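Local coordinates for DUF3863 domain-containing protein (Parabacteroides distasonis, PDB 3LM3) that is of unknown function but is probably a glycoside hydrolase or deacetylase acting on carbohydrates, at residues Arg45-Val56 with Ala288-Lys296; Ala58-Asn67 with Ile299-Thr308. All coordinates share one frame; numbering follows the deposited sequence.

Interaction 1: Arg45-Val56 with Ala288-Lys296; sequences RDEVDWHTLEGV and AQMVHEFGK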
loop_
_atom_site.group_PDB
_atom_site.type_symbol
_atom_site.label_atom_id
_atom_site.label_comp_id
_atom_site.label_asym_id
_atom_site.label_seq_id
_atom_site.Cartn_x
_atom_site.Cartn_y
_atom_site.Cartn_z
ATOM N N ARG A 45 23.600 1.128 -1.913
ATOM C CA ARG A 45 23.796 0.049 -2.874
ATOM C C ARG A 45 23.597 0.488 -4.329
ATOM O O ARG A 45 22.538 0.989 -4.698
ATOM C CB ARG A 45 22.866 -1.115 -2.574
ATOM C CG ARG A 45 23.026 -2.284 -3.559
ATOM C CD ARG A 45 21.780 -3.116 -3.539
ATOM N NE ARG A 45 21.594 -3.801 -2.271
ATOM C CZ ARG A 45 20.433 -4.224 -1.795
ATOM N NH1 ARG A 45 19.285 -3.980 -2.423
ATOM N NH2 ARG A 45 20.413 -4.883 -0.637
ATOM N N ASP A 46 24.599 0.247 -5.158
ATOM C CA ASP A 46 24.551 0.505 -6.595
ATOM C C ASP A 46 23.892 -0.699 -7.272
ATOM O O ASP A 46 24.457 -1.798 -7.279
ATOM C CB ASP A 46 25.961 0.722 -7.120
ATOM C CG ASP A 46 26.036 0.893 -8.622
ATOM O OD1 ASP A 46 25.035 0.765 -9.343
ATOM O OD2 ASP A 46 27.145 1.166 -9.156
ATOM N N GLU A 47 22.681 -0.506 -7.809
ATOM C CA GLU A 47 21.923 -1.584 -8.436
ATOM C C GLU A 47 21.867 -1.518 -9.954
ATOM O O GLU A 47 21.018 -2.191 -10.565
ATOM C CB GLU A 47 20.499 -1.616 -7.871
ATOM C CG GLU A 47 20.406 -2.012 -6.414
ATOM C CD GLU A 47 18.993 -2.065 -5.923
ATOM O OE1 GLU A 47 18.137 -1.362 -6.523
ATOM O OE2 GLU A 47 18.667 -2.763 -4.946
ATOM N N VAL A 48 22.743 -0.740 -10.598
ATOM C CA VAL A 48 22.746 -0.694 -12.044
ATOM C C VAL A 48 22.790 -2.090 -12.666
ATOM O O VAL A 48 22.010 -2.401 -13.556
ATOM C CB VAL A 48 23.868 0.224 -12.556
ATOM C CG1 VAL A 48 24.078 0.033 -14.044
ATOM C CG2 VAL A 48 23.532 1.683 -12.175
ATOM N N ASP A 49 23.667 -2.957 -12.162
ATOM C CA ASP A 49 23.823 -4.277 -12.718
ATOM C C ASP A 49 22.713 -5.234 -12.322
ATOM O O ASP A 49 22.602 -6.321 -12.868
ATOM C CB ASP A 49 25.185 -4.852 -12.312
ATOM C CG ASP A 49 26.363 -4.049 -12.856
ATOM O OD1 ASP A 49 26.227 -3.258 -13.824
ATOM O OD2 ASP A 49 27.470 -4.210 -12.294
ATOM N N TRP A 50 21.841 -4.814 -11.392
ATOM C CA TRP A 50 20.734 -5.623 -10.905
ATOM C C TRP A 50 19.463 -5.417 -11.745
ATOM O O TRP A 50 18.437 -6.071 -11.502
ATOM C CB TRP A 50 20.411 -5.276 -9.443
ATOM C CG TRP A 50 21.536 -5.476 -8.459
ATOM C CD1 TRP A 50 22.853 -5.297 -8.675
ATOM C CD2 TRP A 50 21.397 -5.861 -7.093
ATOM N NE1 TRP A 50 23.566 -5.566 -7.523
ATOM C CE2 TRP A 50 22.689 -5.913 -6.536
ATOM C CE3 TRP A 50 20.309 -6.187 -6.294
ATOM C CZ2 TRP A 50 22.911 -6.279 -5.206
ATOM C CZ3 TRP A 50 20.540 -6.551 -4.974
ATOM C CH2 TRP A 50 21.817 -6.592 -4.460
ATOM N N HIS A 51 19.552 -4.511 -12.728
ATOM C CA HIS A 51 18.445 -4.149 -13.594
ATOM C C HIS A 51 18.835 -4.508 -15.017
ATOM O O HIS A 51 19.748 -3.924 -15.583
ATOM C CB HIS A 51 18.084 -2.667 -13.476
ATOM C CG HIS A 51 17.476 -2.315 -12.155
ATOM N ND1 HIS A 51 18.222 -2.084 -11.023
ATOM C CD2 HIS A 51 16.179 -2.265 -11.768
ATOM C CE1 HIS A 51 17.402 -1.876 -10.000
ATOM N NE2 HIS A 51 16.154 -1.971 -10.430
ATOM N N THR A 52 18.147 -5.486 -15.583
ATOM C CA THR A 52 18.402 -5.937 -16.951
ATOM C C THR A 52 17.077 -6.050 -17.696
ATOM O O THR A 52 16.011 -6.307 -17.102
ATOM C CB THR A 52 19.145 -7.283 -17.048
ATOM O OG1 THR A 52 18.279 -8.338 -16.638
ATOM C CG2 THR A 52 20.430 -7.262 -16.227
ATOM N N LEU A 53 17.152 -5.890 -19.015
ATOM C CA LEU A 53 15.993 -6.108 -19.856
ATOM C C LEU A 53 15.453 -7.524 -19.687
ATOM O O LEU A 53 14.267 -7.712 -19.523
ATOM C CB LEU A 53 16.358 -5.859 -21.316
ATOM C CG LEU A 53 15.291 -6.242 -22.363
ATOM C CD1 LEU A 53 13.957 -5.477 -22.169
ATOM C CD2 LEU A 53 15.858 -6.024 -23.770
ATOM N N GLU A 54 16.324 -8.522 -19.721
ATOM C CA GLU A 54 15.835 -9.893 -19.591
ATOM C C GLU A 54 15.156 -10.134 -18.257
ATOM O O GLU A 54 14.171 -10.873 -18.198
ATOM C CB GLU A 54 16.921 -10.944 -19.816
ATOM C CG GLU A 54 16.540 -12.405 -19.330
ATOM C CD GLU A 54 15.197 -13.002 -19.887
ATOM O OE1 GLU A 54 14.346 -12.292 -20.489
ATOM O OE2 GLU A 54 14.986 -14.222 -19.687
ATOM N N GLY A 55 15.650 -9.537 -17.173
ATOM C CA GLY A 55 15.036 -9.735 -15.883
ATOM C C GLY A 55 13.659 -9.116 -15.782
ATOM O O GLY A 55 12.741 -9.695 -15.186
ATOM N N VAL A 56 13.490 -7.913 -16.340
ATOM C CA VAL A 56 12.247 -7.232 -16.313
ATOM C C VAL A 56 11.203 -7.974 -17.181
ATOM O O VAL A 56 10.065 -8.170 -16.806
ATOM C CB VAL A 56 12.525 -5.785 -16.761
ATOM C CG1 VAL A 56 11.269 -5.031 -16.886
ATOM C CG2 VAL A 56 13.503 -5.104 -15.742
ATOM N N ALA A 288 11.895 -4.894 -9.271
ATOM C CA ALA A 288 12.531 -5.641 -10.365
ATOM C C ALA A 288 13.869 -6.242 -9.932
ATOM O O ALA A 288 14.231 -7.334 -10.374
ATOM C CB ALA A 288 12.719 -4.758 -11.559
ATOM N N GLN A 289 14.605 -5.527 -9.095
ATOM C CA GLN A 289 15.924 -5.991 -8.664
ATOM C C GLN A 289 15.881 -7.304 -7.890
ATOM O O GLN A 289 16.939 -7.929 -7.676
ATOM C CB GLN A 289 16.665 -4.914 -7.874
ATOM C CG GLN A 289 16.016 -4.390 -6.594
ATOM C CD GLN A 289 16.048 -5.354 -5.427
ATOM O OE1 GLN A 289 15.059 -5.983 -5.115
ATOM N NE2 GLN A 289 17.212 -5.480 -4.772
HETATM N N MSE A 290 14.698 -7.756 -7.480
HETATM C CA MSE A 290 14.604 -9.024 -6.739
HETATM C C MSE A 290 15.084 -10.193 -7.568
HETATM O O MSE A 290 15.621 -11.193 -7.020
HETATM C CB MSE A 290 13.181 -9.308 -6.243
HETATM C CG MSE A 290 12.778 -8.488 -5.063
HETATM SE SE MSE A 290 11.090 -8.920 -4.266
HETATM C CE MSE A 290 10.086 -9.026 -5.924
ATOM N N VAL A 291 14.919 -10.115 -8.881
ATOM C CA VAL A 291 15.394 -11.188 -9.786
ATOM C C VAL A 291 16.906 -11.365 -9.607
ATOM O O VAL A 291 17.407 -12.491 -9.522
ATOM C CB VAL A 291 15.025 -10.883 -11.261
ATOM C CG1 VAL A 291 15.867 -11.677 -12.245
ATOM C CG2 VAL A 291 13.520 -11.056 -11.477
ATOM N N HIS A 292 17.633 -10.259 -9.531
ATOM C CA HIS A 292 19.089 -10.315 -9.313
ATOM C C HIS A 292 19.434 -10.705 -7.873
ATOM O O HIS A 292 20.362 -11.514 -7.628
ATOM C CB HIS A 292 19.731 -8.967 -9.616
ATOM C CG HIS A 292 21.219 -9.016 -9.693
ATOM N ND1 HIS A 292 21.869 -9.431 -10.829
ATOM C CD2 HIS A 292 22.186 -8.692 -8.797
ATOM C CE1 HIS A 292 23.174 -9.373 -10.631
ATOM N NE2 HIS A 292 23.389 -8.923 -9.410
ATOM N N GLU A 293 18.724 -10.147 -6.899
ATOM C CA GLU A 293 19.079 -10.382 -5.493
ATOM C C GLU A 293 18.854 -11.838 -5.075
ATOM O O GLU A 293 19.651 -12.414 -4.315
ATOM C CB GLU A 293 18.310 -9.446 -4.571
ATOM C CG GLU A 293 18.854 -9.471 -3.152
ATOM C CD GLU A 293 18.388 -8.345 -2.264
ATOM O OE1 GLU A 293 17.563 -7.496 -2.668
ATOM O OE2 GLU A 293 18.857 -8.340 -1.080
ATOM N N PHE A 294 17.781 -12.437 -5.573
ATOM C CA PHE A 294 17.315 -13.749 -5.096
ATOM C C PHE A 294 17.296 -14.857 -6.120
ATOM O O PHE A 294 17.156 -16.019 -5.756
ATOM C CB PHE A 294 15.923 -13.598 -4.488
ATOM C CG PHE A 294 15.872 -12.608 -3.366
ATOM C CD1 PHE A 294 16.617 -12.810 -2.201
ATOM C CD2 PHE A 294 15.165 -11.436 -3.468
ATOM C CE1 PHE A 294 16.586 -11.879 -1.163
ATOM C CE2 PHE A 294 15.140 -10.511 -2.416
ATOM C CZ PHE A 294 15.877 -10.737 -1.278
ATOM N N GLY A 295 17.443 -14.525 -7.385
ATOM C CA GLY A 295 17.503 -15.480 -8.471
ATOM C C GLY A 295 16.285 -15.378 -9.365
ATOM O O GLY A 295 15.146 -15.251 -8.867
ATOM N N LYS A 296 16.498 -15.474 -10.668
ATOM C CA LYS A 296 15.435 -15.293 -11.623
ATOM C C LYS A 296 14.374 -16.386 -11.506
ATOM O O LYS A 296 13.178 -16.086 -11.502
ATOM C CB LYS A 296 15.993 -15.217 -13.046
ATOM C CG LYS A 296 14.967 -15.054 -14.115
ATOM C CD LYS A 296 15.660 -14.878 -15.492
ATOM C CE LYS A 296 15.186 -15.894 -16.500
ATOM N NZ LYS A 296 15.956 -15.757 -17.784
HETATM O O HOH W 1 18.322 -6.446 0.611
HETATM O O HOH W 2 16.904 -4.773 -1.278
HETATM O O HOH W 3 14.052 -2.678 -8.648
#

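Interaction 2: Ala58-Asn67 with Ile299-Thr308; sequences ALREAFATNN and ICDAMKMWVT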
loop_
_atom_site.group_PDB
_atom_site.type_symbol
_atom_site.label_atom_id
_atom_site.label_comp_id
_atom_site.label_asym_id
_atom_site.label_seq_id
_atom_site.Cartn_x
_atom_site.Cartn_y
_atom_site.Cartn_z
ATOM N N ALA A 58 11.269 -11.150 -18.022
ATOM C CA ALA A 58 10.929 -12.412 -17.409
ATOM C C ALA A 58 9.886 -12.226 -16.313
ATOM O O ALA A 58 8.971 -13.026 -16.185
ATOM C CB ALA A 58 12.187 -13.068 -16.829
ATOM N N LEU A 59 10.032 -11.177 -15.512
ATOM C CA LEU A 59 9.083 -10.939 -14.451
ATOM C C LEU A 59 7.698 -10.604 -15.016
ATOM O O LEU A 59 6.686 -11.098 -14.497
ATOM C CB LEU A 59 9.638 -9.835 -13.518
ATOM C CG LEU A 59 8.962 -9.702 -12.171
ATOM C CD1 LEU A 59 9.055 -10.990 -11.363
ATOM C CD2 LEU A 59 9.651 -8.527 -11.412
ATOM N N ARG A 60 7.639 -9.789 -16.081
ATOM C CA ARG A 60 6.358 -9.461 -16.731
ATOM C C ARG A 60 5.698 -10.696 -17.347
ATOM O O ARG A 60 4.503 -10.847 -17.278
ATOM C CB ARG A 60 6.515 -8.367 -17.795
ATOM C CG ARG A 60 5.267 -7.840 -18.557
ATOM C CD ARG A 60 4.338 -7.339 -17.570
ATOM N NE ARG A 60 3.077 -6.727 -18.008
ATOM C CZ ARG A 60 1.967 -7.366 -18.352
ATOM N NH1 ARG A 60 1.974 -8.678 -18.584
ATOM N NH2 ARG A 60 0.852 -6.691 -18.426
ATOM N N GLU A 61 6.496 -11.547 -17.966
ATOM C CA GLU A 61 5.990 -12.778 -18.541
ATOM C C GLU A 61 5.434 -13.717 -17.470
ATOM O O GLU A 61 4.396 -14.347 -17.650
ATOM C CB GLU A 61 7.090 -13.407 -19.430
ATOM C CG GLU A 61 7.332 -12.497 -20.681
ATOM C CD GLU A 61 8.389 -12.926 -21.689
ATOM O OE1 GLU A 61 9.267 -13.731 -21.326
ATOM O OE2 GLU A 61 8.327 -12.383 -22.842
ATOM N N ALA A 62 6.097 -13.762 -16.313
ATOM C CA ALA A 62 5.604 -14.542 -15.195
ATOM C C ALA A 62 4.216 -14.030 -14.755
ATOM O O ALA A 62 3.281 -14.802 -14.507
ATOM C CB ALA A 62 6.613 -14.507 -14.030
ATOM N N PHE A 63 4.098 -12.700 -14.649
ATOM C CA PHE A 63 2.832 -12.044 -14.282
ATOM C C PHE A 63 1.683 -12.364 -15.228
ATOM O O PHE A 63 0.552 -12.520 -14.786
ATOM C CB PHE A 63 3.058 -10.537 -14.206
ATOM C CG PHE A 63 1.804 -9.710 -14.035
ATOM C CD1 PHE A 63 1.265 -9.503 -12.780
ATOM C CD2 PHE A 63 1.188 -9.116 -15.122
ATOM C CE1 PHE A 63 0.103 -8.698 -12.613
ATOM C CE2 PHE A 63 0.070 -8.338 -14.963
ATOM C CZ PHE A 63 -0.471 -8.125 -13.721
ATOM N N ALA A 64 1.984 -12.489 -16.517
ATOM C CA ALA A 64 0.967 -12.767 -17.503
ATOM C C ALA A 64 0.472 -14.206 -17.484
ATOM O O ALA A 64 -0.536 -14.506 -18.145
ATOM C CB ALA A 64 1.509 -12.430 -18.885
ATOM N N THR A 65 1.155 -15.102 -16.762
ATOM C CA THR A 65 0.735 -16.521 -16.724
ATOM C C THR A 65 -0.687 -16.658 -16.208
ATOM O O THR A 65 -1.002 -16.214 -15.127
ATOM C CB THR A 65 1.653 -17.327 -15.759
ATOM O OG1 THR A 65 3.010 -17.087 -16.106
ATOM C CG2 THR A 65 1.366 -18.835 -15.829
ATOM N N ASN A 66 -1.563 -17.298 -17.004
ATOM C CA ASN A 66 -2.963 -17.459 -16.645
ATOM C C ASN A 66 -3.648 -16.117 -16.405
ATOM O O ASN A 66 -4.666 -16.030 -15.702
ATOM C CB ASN A 66 -3.096 -18.369 -15.411
ATOM C CG ASN A 66 -2.592 -19.767 -15.677
ATOM O OD1 ASN A 66 -1.630 -20.241 -15.047
ATOM N ND2 ASN A 66 -3.243 -20.447 -16.618
ATOM N N ASN A 67 -3.110 -15.068 -17.022
ATOM C CA ASN A 67 -3.510 -13.693 -16.709
ATOM C C ASN A 67 -3.382 -12.800 -17.944
ATOM O O ASN A 67 -2.761 -11.744 -17.907
ATOM C CB ASN A 67 -2.643 -13.202 -15.532
ATOM C CG ASN A 67 -3.043 -11.845 -14.979
ATOM O OD1 ASN A 67 -4.202 -11.442 -15.010
ATOM N ND2 ASN A 67 -2.054 -11.157 -14.399
ATOM N N ILE A 299 12.174 -16.022 -8.172
ATOM C CA ILE A 299 11.276 -14.877 -8.139
ATOM C C ILE A 299 10.209 -14.999 -9.226
ATOM O O ILE A 299 9.046 -14.717 -8.969
ATOM C CB ILE A 299 12.078 -13.548 -8.181
ATOM C CG1 ILE A 299 12.958 -13.453 -6.927
ATOM C CG2 ILE A 299 11.175 -12.314 -8.297
ATOM C CD1 ILE A 299 12.173 -13.430 -5.630
ATOM N N CYS A 300 10.592 -15.449 -10.408
ATOM C CA CYS A 300 9.584 -15.695 -11.439
ATOM C C CYS A 300 8.629 -16.827 -11.072
ATOM O O CYS A 300 7.416 -16.719 -11.343
ATOM C CB CYS A 300 10.235 -15.889 -12.795
ATOM S SG CYS A 300 10.990 -14.393 -13.477
ATOM N N ASP A 301 9.127 -17.903 -10.453
ATOM C CA ASP A 301 8.228 -18.951 -9.967
ATOM C C ASP A 301 7.264 -18.407 -8.907
ATOM O O ASP A 301 6.095 -18.754 -8.897
ATOM C CB ASP A 301 9.001 -20.142 -9.370
ATOM C CG ASP A 301 9.634 -21.034 -10.422
ATOM O OD1 ASP A 301 9.348 -20.894 -11.636
ATOM O OD2 ASP A 301 10.458 -21.877 -10.001
ATOM N N ALA A 302 7.753 -17.558 -8.016
ATOM C CA ALA A 302 6.894 -16.961 -7.012
ATOM C C ALA A 302 5.797 -16.109 -7.651
ATOM O O ALA A 302 4.619 -16.162 -7.247
ATOM C CB ALA A 302 7.738 -16.111 -6.028
HETATM N N MSE A 303 6.171 -15.314 -8.657
HETATM C CA MSE A 303 5.187 -14.467 -9.343
HETATM C C MSE A 303 4.134 -15.324 -10.021
HETATM O O MSE A 303 2.946 -15.050 -9.908
HETATM C CB MSE A 303 5.910 -13.624 -10.389
HETATM C CG MSE A 303 5.002 -12.780 -11.271
HETATM SE SE MSE A 303 4.081 -11.336 -10.330
HETATM C CE MSE A 303 5.550 -10.062 -10.245
ATOM N N LYS A 304 4.560 -16.359 -10.749
ATOM C CA LYS A 304 3.632 -17.270 -11.409
ATOM C C LYS A 304 2.691 -17.923 -10.390
ATOM O O LYS A 304 1.482 -18.056 -10.629
ATOM C CB LYS A 304 4.397 -18.364 -12.186
ATOM C CG LYS A 304 5.200 -17.873 -13.377
ATOM C CD LYS A 304 6.012 -19.021 -14.023
ATOM C CE LYS A 304 6.905 -18.519 -15.170
ATOM N NZ LYS A 304 7.777 -19.604 -15.717
HETATM N N MSE A 305 3.240 -18.344 -9.255
HETATM C CA MSE A 305 2.466 -19.022 -8.246
HETATM C C MSE A 305 1.380 -18.088 -7.672
HETATM O O MSE A 305 0.204 -18.459 -7.521
HETATM C CB MSE A 305 3.412 -19.484 -7.142
HETATM C CG MSE A 305 2.884 -20.585 -6.338
HETATM SE SE MSE A 305 4.189 -21.218 -5.078
HETATM C CE MSE A 305 5.060 -22.535 -6.228
ATOM N N TRP A 306 1.804 -16.863 -7.358
ATOM C CA TRP A 306 0.925 -15.870 -6.814
ATOM C C TRP A 306 -0.249 -15.601 -7.755
ATOM O O TRP A 306 -1.428 -15.670 -7.357
ATOM C CB TRP A 306 1.711 -14.577 -6.540
ATOM C CG TRP A 306 0.813 -13.424 -6.100
ATOM C CD1 TRP A 306 -0.259 -13.461 -5.221
ATOM C CD2 TRP A 306 0.937 -12.068 -6.519
ATOM N NE1 TRP A 306 -0.793 -12.216 -5.089
ATOM C CE2 TRP A 306 -0.097 -11.334 -5.889
ATOM C CE3 TRP A 306 1.803 -11.409 -7.401
ATOM C CZ2 TRP A 306 -0.262 -9.965 -6.083
ATOM C CZ3 TRP A 306 1.624 -10.050 -7.594
ATOM C CH2 TRP A 306 0.586 -9.352 -6.965
ATOM N N VAL A 307 0.048 -15.284 -9.010
ATOM C CA VAL A 307 -1.013 -14.948 -9.968
ATOM C C VAL A 307 -1.883 -16.156 -10.250
ATOM O O VAL A 307 -3.110 -16.066 -10.190
ATOM C CB VAL A 307 -0.386 -14.387 -11.249
ATOM C CG1 VAL A 307 -1.441 -14.230 -12.384
ATOM C CG2 VAL A 307 0.321 -13.043 -10.953
ATOM N N THR A 308 -1.269 -17.295 -10.539
ATOM C CA THR A 308 -2.022 -18.498 -10.854
ATOM C C THR A 308 -2.898 -18.941 -9.689
ATOM O O THR A 308 -4.043 -19.331 -9.880
ATOM C CB THR A 308 -1.087 -19.654 -11.219
ATOM O OG1 THR A 308 -0.400 -19.339 -12.442
ATOM C CG2 THR A 308 -1.882 -20.947 -11.392
#

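Interaction 1: Arg45-Val56 with Ala288-Lys296
Trp50 and His292 meet where the loops leaving the C-terminal ends of the neighbouring parallel strands 21-29 and 280-287 come together. CD2 of His292 lies over one indole face, 3.3 Å from Trp50 CG, with the two rings at an oblique 36°. The approach is mutual: Trp50 CA sits over the imidazole face, 4.0 Å from the His292 ring centroid. Arg45 CD and Glu47 CG pack on the opposite indole face, while Gln289 NE2 comes up at the ring edge, 3.5 Å from Trp50 CZ3. Gln289 NE2 donates twice, to Glu47 OE2 at 3.1 Å, from above the carboxylate plane, and to Glu293 OE1 at 2.9 Å, in its own amide plane. With CG set between the backbone N and the carbonyl carbon (chi1 59°) and a bend at chi2 (73°), the Gln289 chain reaches both. Glu47 OE2 also takes a straighter bond from Arg45 NH1 (2.9 Å), and its OE1 is salt-bridged to Arg30, so several donors hold the buried carboxylate. Two waters link the Arg45 guanidinium to the Glu293 carboxylate. With an alanine at Trp50, the packing between His292 and the Arg45 chain is likely to be lost. Behind this cluster, His51 rests on Ile29 of strand 21-29 and Ile91 of helix 86-102, Ala288 touches Ile27 and Ile29, and Phe294 packs against helix 247-253.

Interaction 2: Ala58-Asn67 with Ile299-Thr308
Ala62 presses its methyl into the surface of helix 299-308, with Ala62 CB 3.6 Å from Met303 CG and also close to the Cys300 carbonyl and Lys304 CG. The small side chain lets the two backbones approach, and the axes pass 7.9 Å apart, nearly parallel at 23°. Met303, built as selenomethionine, wraps alongside this point. Its chain starts out extended and then turns twice, chi2 67° and chi3 79°, so that Met303 SE reaches the edge of the Phe63 ring, 5.5 Å from its centroid, in a Met-aromatic contact. The same bends carry Met303 CE across the end of Leu59, 3.8 Å from Leu59 CD1. That leucine branch reaches Ile299 CG2 as well, so the side of the seam facing the sheet is lined mainly by apolar side chains. Toward the start of the pair, Cys300 SG lies against Ala58, 3.8 Å from its CB.

At the other end the first helix gives way to a type II turn, Ala64 to Asn67, and Val307 packs against it. The two methyls of Val307 divide the work: CG1 meets Thr65 O at 3.4 Å and Asn67 CB at 3.5 Å, while CG2 faces Phe63 CD1. Two side chains of the turn bond back to the last turn of the helix. Thr65 OG1 donates to Ala62 O at 2.8 Å, joining the Thr65 N-H on the same carbonyl, and the Asn67 amide bonds to Phe63 O while its ND2 rests over one face of the Phe63 ring. Leu59, Phe63 and Met303 all touch strand 21-29 through Ile27 or Leu25, and Ile299 and Met303 reach Trp286 of strand 280-287. Side-by-side helices laid over the adjacent parallel strands that precede them are characteristic of the outer layer of a beta/alpha barrel, consistent with this family's clan.

In the fold
Interactions 1 and 2 follow the same two strand-loop-helix units, so one seam runs through both: interaction 1 joins the loops beyond strands 21-29 and 280-287, and interaction 2 the helices that follow. Their centres are 16 Å apart. Helix 53-64 begins in the first and ends in the second, while on the other side helix 290-294 gives way at Gly295 to helix 296-313. They also touch directly, Ile299 CG1 packing 3.8 Å from Phe294 CB and Lys296 CE lying 4.1 Å from Ala58 CB. Interaction 1 is the polar, partly open end, and interaction 2 the more buried, mainly apolar one. In beta/alpha barrels active sites usually lie at the C-terminal strand ends, but none has been identified in this protein.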